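Local coordinates for putative immunoglobulin-blocking virulence protein (Mycoplasma mycoides subsp. capri, PDB 7ADK) that probably binds host immunoglobulins and blocks their action, and is found here in complex with a lipoprotein, at residues 229-234 against 280-285; 268-273 against 285-290; 652-657 against 692-697. One frame throughout, in Å; residues are numbered along the deposited sequence.

Contact 1: residues 229-234 against 280-285; sequences SSLESV and KNQEYI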
ATOM      1  N   SER A 229     -30.766   9.757  34.415  1.00 91.59           N
ATOM      2  CA  SER A 229     -30.136   8.436  34.280  1.00 91.59           C
ATOM      3  C   SER A 229     -30.463   7.745  32.949  1.00 91.59           C
ATOM      4  O   SER A 229     -29.596   7.092  32.381  1.00 91.59           O
ATOM      5  CB  SER A 229     -30.512   7.538  35.458  1.00 91.59           C
ATOM      6  OG  SER A 229     -30.088   8.099  36.685  1.00 91.59           O
ATOM      7  N   SER A 230     -31.652   7.953  32.366  1.00 87.33           N
ATOM      8  CA  SER A 230     -31.953   7.505  30.993  1.00 87.33           C
ATOM      9  C   SER A 230     -31.074   8.211  29.953  1.00 87.33           C
ATOM     10  O   SER A 230     -30.543   7.533  29.082  1.00 87.33           O
ATOM     11  CB  SER A 230     -33.427   7.672  30.642  1.00 87.33           C
ATOM     12  OG  SER A 230     -34.219   6.680  31.160  1.00 87.33           O
ATOM     13  N   LEU A 231     -30.824   9.522  30.084  1.00 89.99           N
ATOM     14  CA  LEU A 231     -29.867  10.246  29.230  1.00 89.99           C
ATOM     15  C   LEU A 231     -28.420   9.750  29.415  1.00 89.99           C
ATOM     16  O   LEU A 231     -27.669   9.596  28.460  1.00 89.99           O
ATOM     17  CB  LEU A 231     -29.967  11.753  29.517  1.00 89.99           C
ATOM     18  CG  LEU A 231     -29.103  12.624  28.584  1.00 89.99           C
ATOM     19  CD1 LEU A 231     -29.776  12.829  27.236  1.00 89.99           C
ATOM     20  CD2 LEU A 231     -28.810  13.985  29.196  1.00 89.99           C
ATOM     21  N   GLU A 232     -28.020   9.414  30.637  1.00 91.44           N
ATOM     22  CA  GLU A 232     -26.713   8.794  30.874  1.00 91.44           C
ATOM     23  C   GLU A 232     -26.584   7.422  30.167  1.00 91.44           C
ATOM     24  O   GLU A 232     -25.537   7.079  29.618  1.00 91.44           O
ATOM     25  CB  GLU A 232     -26.513   8.743  32.396  1.00 91.44           C
ATOM     26  CG  GLU A 232     -25.128   8.355  32.877  1.00 91.44           C
ATOM     27  CD  GLU A 232     -24.825   8.787  34.312  1.00 91.44           C
ATOM     28  OE1 GLU A 232     -25.713   8.736  35.183  1.00 91.44           O
ATOM     29  OE2 GLU A 232     -23.670   9.156  34.598  1.00 91.44           O
ATOM     30  N   SER A 233     -27.678   6.657  30.084  1.00 86.03           N
ATOM     31  CA  SER A 233     -27.765   5.427  29.283  1.00 86.03           C
ATOM     32  C   SER A 233     -27.840   5.642  27.764  1.00 86.03           C
ATOM     33  O   SER A 233     -28.058   4.680  27.031  1.00 86.03           O
ATOM     34  CB  SER A 233     -28.863   4.492  29.798  1.00 86.03           C
ATOM     35  OG  SER A 233     -30.144   4.838  29.342  1.00 86.03           O
ATOM     36  N   VAL A 234     -27.599   6.856  27.258  1.00 87.35           N
ATOM     37  CA  VAL A 234     -27.352   7.120  25.821  1.00 87.35           C
ATOM     38  C   VAL A 234     -26.011   7.821  25.535  1.00 87.35           C
ATOM     39  O   VAL A 234     -25.535   7.781  24.407  1.00 87.35           O
ATOM     40  CB  VAL A 234     -28.539   7.801  25.112  1.00 87.35           C
ATOM     41  CG1 VAL A 234     -29.871   7.164  25.485  1.00 87.35           C
ATOM     42  CG2 VAL A 234     -28.681   9.303  25.327  1.00 87.35           C
ATOM     43  N   LYS A 280     -32.934  18.652  24.945  1.00 96.00           N
ATOM     44  CA  LYS A 280     -33.920  18.111  23.994  1.00 96.00           C
ATOM     45  C   LYS A 280     -34.132  16.615  24.150  1.00 96.00           C
ATOM     46  O   LYS A 280     -35.264  16.189  24.299  1.00 96.00           O
ATOM     47  CB  LYS A 280     -33.559  18.486  22.550  1.00 96.00           C
ATOM     48  CG  LYS A 280     -33.719  19.976  22.222  1.00 96.00           C
ATOM     49  CD  LYS A 280     -35.152  20.514  22.382  1.00 96.00           C
ATOM     50  CE  LYS A 280     -35.447  21.082  23.774  1.00 96.00           C
ATOM     51  NZ  LYS A 280     -36.821  21.571  23.894  1.00 96.00           N
ATOM     52  N   ASN A 281     -33.063  15.814  24.234  1.00 95.04           N
ATOM     53  CA  ASN A 281     -33.151  14.358  24.451  1.00 95.04           C
ATOM     54  C   ASN A 281     -33.895  13.986  25.745  1.00 95.04           C
ATOM     55  O   ASN A 281     -34.749  13.111  25.696  1.00 95.04           O
ATOM     56  CB  ASN A 281     -31.753  13.705  24.402  1.00 95.04           C
ATOM     57  CG  ASN A 281     -31.184  13.534  22.997  1.00 95.04           C
ATOM     58  OD1 ASN A 281     -31.891  13.381  22.018  1.00 95.04           O
ATOM     59  ND2 ASN A 281     -29.883  13.547  22.848  1.00 95.04           N
ATOM     60  N   GLN A 282     -33.633  14.656  26.873  1.00 94.46           N
ATOM     61  CA  GLN A 282     -34.364  14.445  28.136  1.00 94.46           C
ATOM     62  C   GLN A 282     -35.874  14.687  27.987  1.00 94.46           C
ATOM     63  O   GLN A 282     -36.661  13.921  28.526  1.00 94.46           O
ATOM     64  CB  GLN A 282     -33.810  15.359  29.244  1.00 94.46           C
ATOM     65  CG  GLN A 282     -32.392  14.961  29.648  1.00 94.46           C
ATOM     66  CD  GLN A 282     -31.895  15.679  30.902  1.00 94.46           C
ATOM     67  OE1 GLN A 282     -32.345  15.430  32.007  1.00 94.46           O
ATOM     68  NE2 GLN A 282     -30.936  16.571  30.815  1.00 94.46           N
ATOM     69  N   GLU A 283     -36.276  15.701  27.222  1.00 94.84           N
ATOM     70  CA  GLU A 283     -37.651  15.848  26.742  1.00 94.84           C
ATOM     71  C   GLU A 283     -38.124  14.645  25.921  1.00 94.84           C
ATOM     72  O   GLU A 283     -39.054  13.958  26.329  1.00 94.84           O
ATOM     73  CB  GLU A 283     -37.809  17.203  26.022  1.00 94.84           C
ATOM     74  CG  GLU A 283     -39.019  17.436  25.099  1.00 94.84           C
ATOM     75  CD  GLU A 283     -40.431  17.295  25.678  1.00 94.84           C
ATOM     76  OE1 GLU A 283     -40.637  16.732  26.771  1.00 94.84           O
ATOM     77  OE2 GLU A 283     -41.367  17.752  24.983  1.00 94.84           O
ATOM     78  N   TYR A 284     -37.547  14.343  24.759  1.00 89.68           N
ATOM     79  CA  TYR A 284     -38.302  13.514  23.817  1.00 89.68           C
ATOM     80  C   TYR A 284     -38.155  12.003  24.118  1.00 89.68           C
ATOM     81  O   TYR A 284     -39.014  11.216  23.738  1.00 89.68           O
ATOM     82  CB  TYR A 284     -38.215  14.154  22.415  1.00 89.68           C
ATOM     83  CG  TYR A 284     -37.084  13.945  21.425  1.00 89.68           C
ATOM     84  CD1 TYR A 284     -35.815  14.471  21.690  1.00 89.68           C
ATOM     85  CD2 TYR A 284     -37.459  13.909  20.070  1.00 89.68           C
ATOM     86  CE1 TYR A 284     -34.871  14.736  20.684  1.00 89.68           C
ATOM     87  CE2 TYR A 284     -36.559  14.215  19.039  1.00 89.68           C
ATOM     88  CZ  TYR A 284     -35.242  14.599  19.339  1.00 89.68           C
ATOM     89  OH  TYR A 284     -34.367  14.887  18.348  1.00 89.68           O
ATOM     90  N   ILE A 285     -37.237  11.627  25.028  1.00 84.49           N
ATOM     91  CA  ILE A 285     -37.279  10.387  25.838  1.00 84.49           C
ATOM     92  C   ILE A 285     -38.595  10.250  26.629  1.00 84.49           C
ATOM     93  O   ILE A 285     -39.184   9.170  26.711  1.00 84.49           O
ATOM     94  CB  ILE A 285     -36.055  10.322  26.798  1.00 84.49           C
ATOM     95  CG1 ILE A 285     -34.780   9.962  26.005  1.00 84.49           C
ATOM     96  CG2 ILE A 285     -36.225   9.318  27.950  1.00 84.49           C
ATOM     97  CD1 ILE A 285     -33.466  10.039  26.784  1.00 84.49           C
TER
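Leu231 and Gln282 mark the crossing of two helices, their CA atoms 6.2 Å apart. The axes of 229-234 and 280-285 approach to 9.8 Å at 111°, and no hydrogen bond joins them: the contact is made by side chains. Leu231 carries most of it. CG stands anti to the backbone N (chi1 -175°), and the side chain crosses those of Asn281 and Gln282 at about a right angle. One branch, CD1, lies 3.6 Å from Asn281 CB. The other, CD2, lies against Gln282 from CG to the amide, 3.7 Å from Gln282 CG and as close to Gln282 NE2, which finds its hydrogen bond at Thr279 OG1. One turn on, Ile285 lays CG2 4.2 Å from Ser230 CB while its CD1 comes near the backbone N of Leu231. Ser230 O receives Ser233 OG at 2.7 Å, a bond kept within its own helix. Phe214 of helix 209-218 packs on Ser230 and Ile285, and Lys280 forms a salt bridge with Asp349 of the lipoprotein chain. This is steeply crossed helix-helix packing, a leucine of one helix resting on successive residues of the other, in a region of short helices and loops next to the partner protein.

Contact 2: residues 268-273 against 285-290; sequences KEYPKL and IWLIAN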
ATOM      1  N   LYS A 268     -52.281  15.259  30.395  1.00102.68           N
ATOM      2  CA  LYS A 268     -52.483  16.281  31.431  1.00102.68           C
ATOM      3  C   LYS A 268     -51.161  16.894  31.898  1.00102.68           C
ATOM      4  O   LYS A 268     -51.100  18.085  32.175  1.00102.68           O
ATOM      5  CB  LYS A 268     -53.301  15.707  32.599  1.00102.68           C
ATOM      6  CG  LYS A 268     -54.779  15.521  32.223  1.00102.68           C
ATOM      7  CD  LYS A 268     -55.694  15.273  33.426  1.00102.68           C
ATOM      8  CE  LYS A 268     -55.511  13.913  34.102  1.00102.68           C
ATOM      9  NZ  LYS A 268     -56.200  12.827  33.373  1.00102.68           N
ATOM     10  N   GLU A 269     -50.093  16.106  32.013  1.00102.08           N
ATOM     11  CA  GLU A 269     -48.779  16.594  32.468  1.00102.08           C
ATOM     12  C   GLU A 269     -47.998  17.348  31.378  1.00102.08           C
ATOM     13  O   GLU A 269     -47.303  18.316  31.679  1.00102.08           O
ATOM     14  CB  GLU A 269     -47.935  15.425  32.999  1.00102.08           C
ATOM     15  CG  GLU A 269     -48.439  14.862  34.335  1.00102.08           C
ATOM     16  CD  GLU A 269     -47.405  13.955  35.011  1.00102.08           C
ATOM     17  OE1 GLU A 269     -46.870  13.036  34.361  1.00102.08           O
ATOM     18  OE2 GLU A 269     -47.126  14.132  36.212  1.00102.08           O
ATOM     19  N   TYR A 270     -48.108  16.932  30.114  1.00 98.29           N
ATOM     20  CA  TYR A 270     -47.305  17.423  28.993  1.00 98.29           C
ATOM     21  C   TYR A 270     -47.297  18.949  28.795  1.00 98.29           C
ATOM     22  O   TYR A 270     -46.199  19.504  28.736  1.00 98.29           O
ATOM     23  CB  TYR A 270     -47.706  16.672  27.715  1.00 98.29           C
ATOM     24  CG  TYR A 270     -47.177  17.277  26.426  1.00 98.29           C
ATOM     25  CD1 TYR A 270     -45.901  16.956  25.929  1.00 98.29           C
ATOM     26  CD2 TYR A 270     -47.973  18.194  25.718  1.00 98.29           C
ATOM     27  CE1 TYR A 270     -45.423  17.553  24.750  1.00 98.29           C
ATOM     28  CE2 TYR A 270     -47.501  18.800  24.547  1.00 98.29           C
ATOM     29  CZ  TYR A 270     -46.222  18.482  24.056  1.00 98.29           C
ATOM     30  OH  TYR A 270     -45.772  19.055  22.918  1.00 98.29           O
ATOM     31  N   PRO A 271     -48.442  19.656  28.728  1.00100.24           N
ATOM     32  CA  PRO A 271     -48.467  21.075  28.375  1.00100.24           C
ATOM     33  C   PRO A 271     -47.800  21.987  29.414  1.00100.24           C
ATOM     34  O   PRO A 271     -47.296  23.056  29.056  1.00100.24           O
ATOM     35  CB  PRO A 271     -49.939  21.419  28.157  1.00100.24           C
ATOM     36  CG  PRO A 271     -50.701  20.367  28.939  1.00100.24           C
ATOM     37  CD  PRO A 271     -49.798  19.152  28.845  1.00100.24           C
ATOM     38  N   LYS A 272     -47.742  21.558  30.681  1.00101.72           N
ATOM     39  CA  LYS A 272     -46.982  22.242  31.736  1.00101.72           C
ATOM     40  C   LYS A 272     -45.525  21.796  31.716  1.00101.72           C
ATOM     41  O   LYS A 272     -44.624  22.623  31.592  1.00101.72           O
ATOM     42  CB  LYS A 272     -47.641  22.015  33.108  1.00101.72           C
ATOM     43  CG  LYS A 272     -49.078  22.552  33.217  1.00101.72           C
ATOM     44  CD  LYS A 272     -49.214  24.049  32.933  1.00101.72           C
ATOM     45  CE  LYS A 272     -50.613  24.587  33.229  1.00101.72           C
ATOM     46  NZ  LYS A 272     -51.640  24.052  32.321  1.00101.72           N
ATOM     47  N   LEU A 273     -45.298  20.480  31.788  1.00104.49           N
ATOM     48  CA  LEU A 273     -43.975  19.872  31.956  1.00104.49           C
ATOM     49  C   LEU A 273     -43.036  20.139  30.770  1.00104.49           C
ATOM     50  O   LEU A 273     -41.831  20.199  30.978  1.00104.49           O
ATOM     51  CB  LEU A 273     -44.156  18.365  32.222  1.00104.49           C
ATOM     52  CG  LEU A 273     -42.902  17.638  32.743  1.00104.49           C
ATOM     53  CD1 LEU A 273     -42.677  17.852  34.233  1.00104.49           C
ATOM     54  CD2 LEU A 273     -43.056  16.145  32.527  1.00104.49           C
ATOM     55  N   ILE A 285     -37.237  11.627  25.028  1.00 84.49           N
ATOM     56  CA  ILE A 285     -37.279  10.387  25.838  1.00 84.49           C
ATOM     57  C   ILE A 285     -38.595  10.250  26.629  1.00 84.49           C
ATOM     58  O   ILE A 285     -39.184   9.170  26.711  1.00 84.49           O
ATOM     59  CB  ILE A 285     -36.055  10.322  26.798  1.00 84.49           C
ATOM     60  CG1 ILE A 285     -34.780   9.962  26.005  1.00 84.49           C
ATOM     61  CG2 ILE A 285     -36.225   9.318  27.950  1.00 84.49           C
ATOM     62  CD1 ILE A 285     -33.466  10.039  26.784  1.00 84.49           C
ATOM     63  N   TRP A 286     -39.089  11.333  27.225  1.00 86.63           N
ATOM     64  CA  TRP A 286     -40.336  11.339  27.980  1.00 86.63           C
ATOM     65  C   TRP A 286     -41.564  11.229  27.067  1.00 86.63           C
ATOM     66  O   TRP A 286     -42.639  10.872  27.546  1.00 86.63           O
ATOM     67  CB  TRP A 286     -40.362  12.556  28.923  1.00 86.63           C
ATOM     68  CG  TRP A 286     -41.480  12.639  29.912  1.00 86.63           C
ATOM     69  CD1 TRP A 286     -41.522  12.051  31.125  1.00 86.63           C
ATOM     70  CD2 TRP A 286     -42.731  13.373  29.797  1.00 86.63           C
ATOM     71  NE1 TRP A 286     -42.751  12.272  31.705  1.00 86.63           N
ATOM     72  CE2 TRP A 286     -43.554  13.044  30.908  1.00 86.63           C
ATOM     73  CE3 TRP A 286     -43.244  14.311  28.882  1.00 86.63           C
ATOM     74  CZ2 TRP A 286     -44.860  13.523  31.039  1.00 86.63           C
ATOM     75  CZ3 TRP A 286     -44.524  14.865  29.053  1.00 86.63           C
ATOM     76  CH2 TRP A 286     -45.351  14.440  30.101  1.00 86.63           C
ATOM     77  N   LEU A 287     -41.469  11.468  25.756  1.00 82.88           N
ATOM     78  CA  LEU A 287     -42.555  11.146  24.819  1.00 82.88           C
ATOM     79  C   LEU A 287     -42.626   9.636  24.577  1.00 82.88           C
ATOM     80  O   LEU A 287     -43.626   9.028  24.918  1.00 82.88           O
ATOM     81  CB  LEU A 287     -42.463  11.938  23.499  1.00 82.88           C
ATOM     82  CG  LEU A 287     -42.985  13.379  23.452  1.00 82.88           C
ATOM     83  CD1 LEU A 287     -44.394  13.494  23.993  1.00 82.88           C
ATOM     84  CD2 LEU A 287     -42.119  14.368  24.186  1.00 82.88           C
ATOM     85  N   ILE A 288     -41.570   9.007  24.073  1.00 80.91           N
ATOM     86  CA  ILE A 288     -41.538   7.564  23.794  1.00 80.91           C
ATOM     87  C   ILE A 288     -41.877   6.720  25.029  1.00 80.91           C
ATOM     88  O   ILE A 288     -42.670   5.790  24.921  1.00 80.91           O
ATOM     89  CB  ILE A 288     -40.191   7.138  23.160  1.00 80.91           C
ATOM     90  CG1 ILE A 288     -38.967   7.406  24.054  1.00 80.91           C
ATOM     91  CG2 ILE A 288     -40.021   7.840  21.820  1.00 80.91           C
ATOM     92  CD1 ILE A 288     -37.606   7.119  23.432  1.00 80.91           C
ATOM     93  N   ALA A 289     -41.388   7.074  26.221  1.00 83.36           N
ATOM     94  CA  ALA A 289     -41.715   6.371  27.461  1.00 83.36           C
ATOM     95  C   ALA A 289     -43.158   6.596  27.980  1.00 83.36           C
ATOM     96  O   ALA A 289     -43.516   6.048  29.019  1.00 83.36           O
ATOM     97  CB  ALA A 289     -40.668   6.732  28.504  1.00 83.36           C
ATOM     98  N   ASN A 290     -43.992   7.389  27.289  1.00 83.54           N
ATOM     99  CA  ASN A 290     -45.387   7.692  27.627  1.00 83.54           C
ATOM    100  C   ASN A 290     -46.369   7.676  26.435  1.00 83.54           C
ATOM    101  O   ASN A 290     -47.501   8.120  26.592  1.00 83.54           O
ATOM    102  CB  ASN A 290     -45.429   9.051  28.320  1.00 83.54           C
ATOM    103  CG  ASN A 290     -44.792   9.089  29.688  1.00 83.54           C
ATOM    104  OD1 ASN A 290     -45.379   8.748  30.692  1.00 83.54           O
ATOM    105  ND2 ASN A 290     -43.606   9.586  29.789  1.00 83.54           N
TER
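Trp286 reaches across to Glu269, Tyr270 and Leu273, and its indole carries most of this contact. From CB, which touches nothing in 268-273, CG leaves anti to the backbone N (chi1 -172°), and beyond it the indole extends to the short helix 270-273. CE2 and CZ2 both lie 3.5 Å from Leu273 CD2. That methyl sits over the six-membered ring, 3.5 Å from its centroid and 13° off the normal, a CH-pi contact. The outer edge of the ring meets Glu269 and Tyr270: CZ2 faces Glu269 OE1 at 3.9 Å, close to the ring plane; CH2 comes to 3.7 Å from the backbone N of Tyr270, and CZ3 to 3.9 Å from Tyr270 CB. On the opposite face of the indole, near the rim of the five-membered ring, lies Asn290 ND2, held by a bond of 2.8 Å to Trp286 O, in the carbonyl plane and on a lone pair. Leu287 adds CD1 beside the Tyr270 ring, while Lys263 makes a cation-pi contact with Trp286 and Phe277 meets it obliquely. A tryptophan with a methyl on one face and an amide on the other thus joins helix 280-288 to an earlier helical turn.

Contact 3: residues 652-657 against 692-697; sequences ISSDEL and GKTLLS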
ATOM      1  N   ILE A 652      -1.488  -1.139 -33.821  1.00 68.23           N
ATOM      2  CA  ILE A 652      -2.760  -1.666 -34.316  1.00 68.23           C
ATOM      3  C   ILE A 652      -2.851  -1.518 -35.840  1.00 68.23           C
ATOM      4  O   ILE A 652      -2.496  -0.482 -36.393  1.00 68.23           O
ATOM      5  CB  ILE A 652      -3.944  -1.076 -33.508  1.00 68.23           C
ATOM      6  CG1 ILE A 652      -5.281  -1.737 -33.881  1.00 68.23           C
ATOM      7  CG2 ILE A 652      -4.060   0.440 -33.628  1.00 68.23           C
ATOM      8  CD1 ILE A 652      -6.351  -1.616 -32.806  1.00 68.23           C
ATOM      9  N   SER A 653      -3.328  -2.563 -36.517  1.00 73.26           N
ATOM     10  CA  SER A 653      -3.667  -2.535 -37.943  1.00 73.26           C
ATOM     11  C   SER A 653      -4.817  -1.548 -38.219  1.00 73.26           C
ATOM     12  O   SER A 653      -5.470  -1.042 -37.308  1.00 73.26           O
ATOM     13  CB  SER A 653      -3.995  -3.959 -38.411  1.00 73.26           C
ATOM     14  OG  SER A 653      -4.140  -4.053 -39.809  1.00 73.26           O
ATOM     15  N   SER A 654      -5.218  -1.348 -39.469  1.00 75.58           N
ATOM     16  CA  SER A 654      -6.484  -0.683 -39.800  1.00 75.58           C
ATOM     17  C   SER A 654      -7.690  -1.656 -39.705  1.00 75.58           C
ATOM     18  O   SER A 654      -8.505  -1.754 -40.615  1.00 75.58           O
ATOM     19  CB  SER A 654      -6.340   0.038 -41.143  1.00 75.58           C
ATOM     20  OG  SER A 654      -7.204   1.144 -41.213  1.00 75.58           O
ATOM     21  N   ASP A 655      -7.820  -2.401 -38.602  1.00 76.75           N
ATOM     22  CA  ASP A 655      -9.042  -3.131 -38.205  1.00 76.75           C
ATOM     23  C   ASP A 655     -10.011  -2.253 -37.390  1.00 76.75           C
ATOM     24  O   ASP A 655     -11.097  -2.681 -37.019  1.00 76.75           O
ATOM     25  CB  ASP A 655      -8.716  -4.415 -37.412  1.00 76.75           C
ATOM     26  CG  ASP A 655      -8.350  -4.186 -35.943  1.00 76.75           C
ATOM     27  OD1 ASP A 655      -7.715  -3.160 -35.662  1.00 76.75           O
ATOM     28  OD2 ASP A 655      -8.683  -5.021 -35.069  1.00 76.75           O
ATOM     29  N   GLU A 656      -9.642  -1.014 -37.079  1.00 76.78           N
ATOM     30  CA  GLU A 656     -10.428  -0.114 -36.241  1.00 76.78           C
ATOM     31  C   GLU A 656     -11.779   0.242 -36.848  1.00 76.78           C
ATOM     32  O   GLU A 656     -12.685   0.602 -36.117  1.00 76.78           O
ATOM     33  CB  GLU A 656      -9.627   1.151 -35.926  1.00 76.78           C
ATOM     34  CG  GLU A 656      -8.350   0.829 -35.153  1.00 76.78           C
ATOM     35  CD  GLU A 656      -7.772   2.051 -34.451  1.00 76.78           C
ATOM     36  OE1 GLU A 656      -7.110   2.870 -35.118  1.00 76.78           O
ATOM     37  OE2 GLU A 656      -7.992   2.195 -33.232  1.00 76.78           O
ATOM     38  N   LEU A 657     -11.954   0.080 -38.161  1.00 78.55           N
ATOM     39  CA  LEU A 657     -13.246   0.181 -38.848  1.00 78.55           C
ATOM     40  C   LEU A 657     -14.254  -0.868 -38.343  1.00 78.55           C
ATOM     41  O   LEU A 657     -15.464  -0.665 -38.413  1.00 78.55           O
ATOM     42  CB  LEU A 657     -13.035  -0.031 -40.356  1.00 78.55           C
ATOM     43  CG  LEU A 657     -12.242   1.058 -41.095  1.00 78.55           C
ATOM     44  CD1 LEU A 657     -10.732   0.947 -40.936  1.00 78.55           C
ATOM     45  CD2 LEU A 657     -12.534   0.947 -42.587  1.00 78.55           C
ATOM     46  N   GLY A 692      -0.567  -0.216 -41.845  1.00 81.63           N
ATOM     47  CA  GLY A 692      -1.320  -0.520 -43.072  1.00 81.63           C
ATOM     48  C   GLY A 692      -1.859   0.698 -43.841  1.00 81.63           C
ATOM     49  O   GLY A 692      -2.027   1.779 -43.289  1.00 81.63           O
ATOM     50  N   LYS A 693      -2.139   0.516 -45.135  1.00 87.88           N
ATOM     51  CA  LYS A 693      -2.520   1.595 -46.067  1.00 87.88           C
ATOM     52  C   LYS A 693      -3.995   2.030 -45.997  1.00 87.88           C
ATOM     53  O   LYS A 693      -4.323   3.100 -46.506  1.00 87.88           O
ATOM     54  CB  LYS A 693      -2.169   1.185 -47.511  1.00 87.88           C
ATOM     55  CG  LYS A 693      -0.688   0.849 -47.743  1.00 87.88           C
ATOM     56  CD  LYS A 693      -0.433   0.443 -49.199  1.00 87.88           C
ATOM     57  CE  LYS A 693       1.011  -0.020 -49.443  1.00 87.88           C
ATOM     58  NZ  LYS A 693       1.246  -1.418 -49.015  1.00 87.88           N
ATOM     59  N   THR A 694      -4.892   1.210 -45.440  1.00 87.28           N
ATOM     60  CA  THR A 694      -6.349   1.390 -45.550  1.00 87.28           C
ATOM     61  C   THR A 694      -6.867   2.579 -44.731  1.00 87.28           C
ATOM     62  O   THR A 694      -6.615   2.681 -43.525  1.00 87.28           O
ATOM     63  CB  THR A 694      -7.068   0.102 -45.113  1.00 87.28           C
ATOM     64  OG1 THR A 694      -6.564  -1.015 -45.806  1.00 87.28           O
ATOM     65  CG2 THR A 694      -8.569   0.143 -45.332  1.00 87.28           C
ATOM     66  N   LEU A 695      -7.671   3.450 -45.357  1.00 82.85           N
ATOM     67  CA  LEU A 695      -8.279   4.627 -44.724  1.00 82.85           C
ATOM     68  C   LEU A 695      -9.328   4.246 -43.662  1.00 82.85           C
ATOM     69  O   LEU A 695     -10.056   3.271 -43.822  1.00 82.85           O
ATOM     70  CB  LEU A 695      -8.929   5.549 -45.775  1.00 82.85           C
ATOM     71  CG  LEU A 695      -7.992   6.140 -46.849  1.00 82.85           C
ATOM     72  CD1 LEU A 695      -7.816   5.220 -48.059  1.00 82.85           C
ATOM     73  CD2 LEU A 695      -8.560   7.463 -47.363  1.00 82.85           C
ATOM     74  N   LEU A 696      -9.457   5.038 -42.596  1.00 79.82           N
ATOM     75  CA  LEU A 696     -10.510   4.868 -41.583  1.00 79.82           C
ATOM     76  C   LEU A 696     -11.892   5.291 -42.101  1.00 79.82           C
ATOM     77  O   LEU A 696     -12.026   6.303 -42.787  1.00 79.82           O
ATOM     78  CB  LEU A 696     -10.187   5.659 -40.305  1.00 79.82           C
ATOM     79  CG  LEU A 696      -8.846   5.334 -39.646  1.00 79.82           C
ATOM     80  CD1 LEU A 696      -8.672   6.278 -38.467  1.00 79.82           C
ATOM     81  CD2 LEU A 696      -8.778   3.905 -39.130  1.00 79.82           C
ATOM     82  N   SER A 697     -12.919   4.546 -41.701  1.00 83.95           N
ATOM     83  CA  SER A 697     -14.331   4.916 -41.850  1.00 83.95           C
ATOM     84  C   SER A 697     -14.829   5.749 -40.660  1.00 83.95           C
ATOM     85  O   SER A 697     -14.087   6.003 -39.714  1.00 83.95           O
ATOM     86  CB  SER A 697     -15.169   3.645 -41.987  1.00 83.95           C
ATOM     87  OG  SER A 697     -15.153   2.898 -40.787  1.00 83.95           O
TER
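Ser654 and Thr694, with CA atoms 6.1 Å apart, open a pairing of two irregular segments that run in the same sense as far as Leu657 and Ser697, where the CA separation is 5.7 Å. The single hydrogen bond across them goes from Ser654 OG to Thr694 O, at 2.8 Å. The hydroxyl lies anti to its own backbone N (chi1 -152°) and meets the carbonyl from above its plane, 39° out of it. Ser654 is also the centre of an inverse gamma turn, a sharp bend at the place where its side chain faces the second segment. The same hydroxyl has Leu696 CD2 3.8 Å away, so one polar bond borders directly on the apolar part of the contact. There Leu657 CD1 packs 4.0 Å from Leu696 CD2, the two leucines approaching at a slant, and Leu657 CD2 lies beside Leu695 O. Leu657 CG rests 3.5 Å from Ser697 OG. That hydroxyl serves as the N-cap of helix 698-709, through a weak bond to Gly700 N. Around this pairing, the helix it caps covers one flank, Leu704 touching both Glu656 and Leu696 and Asn703 bonding Glu656 O. At the other end Ile652, the last residue of strand 650-652, pairs through its backbone with Arg689 of strand 688-690, so the two loops leave neighbouring strands and meet again beside helix 698-709.

Read from the N terminus, the chain first lays down helix 227-235, and contact 1 closes the loop that brings helix 280-288 back onto it. The first segment of contact 2, 268-273, lies inside that loop, whereas its second follows on along helix 280-288 from the shared Ile285; the two contacts therefore cross rather than nest. Their centres are about 13 Å apart, and Glu283 of one packs on Tyr270 of the other, so one helix is gripped by an earlier helix and by a helical turn a few residues before it. Contact 3 comes later, in series, closing a loop between strand 650-652 and helix 698-709, its centre about 74 Å from that of contact 1, on the opposite side of the chain's centre.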